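Local coordinates for protein sucrose 6(F)-phosphate phosphorylase (Thermoanaerobacterium thermosaccharolyticum DSM 571, PDB 6S9V) that is an enzyme of the alpha-amylase family, built round a closed TIM barrel and also carrying a separate antiparallel sheet of five strands, at residues 24-27 with 28-31. Residues are numbered along the deposited sequence; the frame is centred on the assembly and turned at random.
Sequences ITYP and DSLG
Ser29 turns its hydroxyl back into the bend that follows strand 22-25, where it meets Thr25 and Tyr26. Its CB lies 3.7 Å from Tyr26 CB. One bond further, OG stands between its own backbone N and carbonyl carbon (chi1 60°), which brings it within 3.1 Å of Tyr26 N; the resulting hydrogen bond is weak, bent to 124° at the hydrogen. The same OG is 2.9 Å from Thr25 OG1 and sits at the edge of the Tyr26 ring, near its plane. Thr25 OG1 donates a hydrogen bond to Tyr26 O at 2.9 Å, in the carbonyl plane and on a lone pair, a bond made possible by a chi1 of -174° that swings OG1 to the carbonyl side of the residue. Leu30 CD1 touches the same hydroxyl, 3.5 Å from Thr25 OG1, the two side chains lying at a slant. On another part of the bend Asp28 extends alongside Pro27 in the same direction; its OD1 comes 3.5 Å from Tyr26 CB and forms a salt bridge with Arg64, whose guanidinium also makes a cation-pi contact with the Tyr26 ring. A water spans the turn, donating to Pro27 O and accepting from Leu30 N at 3.0 Å. Tyr393, on helix 393-396, packs against Thr25, Tyr26, Ser29 and Leu30. A sulfate ion, probably from the crystallisation liquor, lies about 6 Å from the Tyr26 side chain. Most of the touching residues are buried, in the beta-alpha loop that leads from the first strand of the (beta/alpha)8 barrel into helix 34-44.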
loop_
_atom_site.group_PDB
_atom_site.type_symbol
_atom_site.label_atom_id
_atom_site.label_comp_id
_atom_site.label_asym_id
_atom_site.label_seq_id
_atom_site.Cartn_x
_atom_site.Cartn_y
_atom_site.Cartn_z
ATOM N N ILE A 24 5.753 -0.290 7.528
ATOM C CA ILE A 24 5.991 -0.514 6.105
ATOM C C ILE A 24 7.419 -0.084 5.803
ATOM O O ILE A 24 7.779 1.066 6.062
ATOM C CB ILE A 24 5.026 0.278 5.205
ATOM C CG1 ILE A 24 3.563 0.008 5.551
ATOM C CG2 ILE A 24 5.294 -0.048 3.740
ATOM C CD1 ILE A 24 2.631 1.090 5.024
ATOM N N THR A 25 8.216 -0.981 5.223
ATOM C CA THR A 25 9.599 -0.640 4.910
ATOM C C THR A 25 10.060 -1.415 3.686
ATOM O O THR A 25 9.579 -2.521 3.409
ATOM C CB THR A 25 10.540 -0.937 6.087
ATOM O OG1 THR A 25 11.868 -0.469 5.791
ATOM C CG2 THR A 25 10.594 -2.438 6.362
ATOM N N TYR A 26 10.996 -0.832 2.955
ATOM C CA TYR A 26 11.725 -1.601 1.972
ATOM C C TYR A 26 12.686 -2.531 2.699
ATOM O O TYR A 26 13.059 -2.285 3.853
ATOM C CB TYR A 26 12.482 -0.691 1.007
ATOM C CG TYR A 26 11.598 -0.033 -0.021
ATOM C CD1 TYR A 26 11.162 -0.737 -1.139
ATOM C CD2 TYR A 26 11.194 1.291 0.118
ATOM C CE1 TYR A 26 10.356 -0.146 -2.092
ATOM C CE2 TYR A 26 10.379 1.886 -0.830
ATOM C CZ TYR A 26 9.965 1.163 -1.929
ATOM O OH TYR A 26 9.170 1.744 -2.885
ATOM N N PRO A 27 13.065 -3.638 2.058
ATOM C CA PRO A 27 14.001 -4.567 2.705
ATOM C C PRO A 27 15.357 -3.959 2.963
ATOM O O PRO A 27 16.088 -4.456 3.831
ATOM C CB PRO A 27 14.094 -5.732 1.707
ATOM C CG PRO A 27 13.667 -5.159 0.401
ATOM C CD PRO A 27 12.649 -4.099 0.721
ATOM N N ASP A 28 15.717 -2.893 2.245
ATOM C CA ASP A 28 17.041 -2.306 2.354
ATOM C C ASP A 28 17.037 -0.877 2.879
ATOM O O ASP A 28 18.115 -0.290 3.026
ATOM C CB ASP A 28 17.745 -2.344 0.988
ATOM C CG ASP A 28 16.922 -1.692 -0.120
ATOM O OD1 ASP A 28 15.674 -1.709 -0.046
ATOM O OD2 ASP A 28 17.526 -1.156 -1.071
ATOM N N SER A 29 15.873 -0.307 3.188
ATOM C CA SER A 29 15.796 1.110 3.517
ATOM C C SER A 29 16.044 1.422 4.988
ATOM O O SER A 29 16.139 2.605 5.341
ATOM C CB SER A 29 14.436 1.678 3.099
ATOM O OG SER A 29 13.365 1.008 3.757
ATOM N N LEU A 30 16.173 0.414 5.848
ATOM C CA LEU A 30 16.560 0.610 7.245
ATOM C C LEU A 30 17.864 -0.162 7.495
ATOM O O LEU A 30 17.876 -1.247 8.082
ATOM C CB LEU A 30 15.413 0.167 8.195
ATOM C CG LEU A 30 14.188 1.093 8.163
ATOM C CD1 LEU A 30 13.012 0.504 8.930
ATOM C CD2 LEU A 30 14.536 2.478 8.700
ATOM N N GLY A 31 18.978 0.421 7.049
ATOM C CA GLY A 31 20.291 -0.134 7.304
ATOM C C GLY A 31 20.916 -0.905 6.162
ATOM O O GLY A 31 22.121 -1.181 6.216
HETATM O O HOH W 1 16.758 -2.524 5.683
#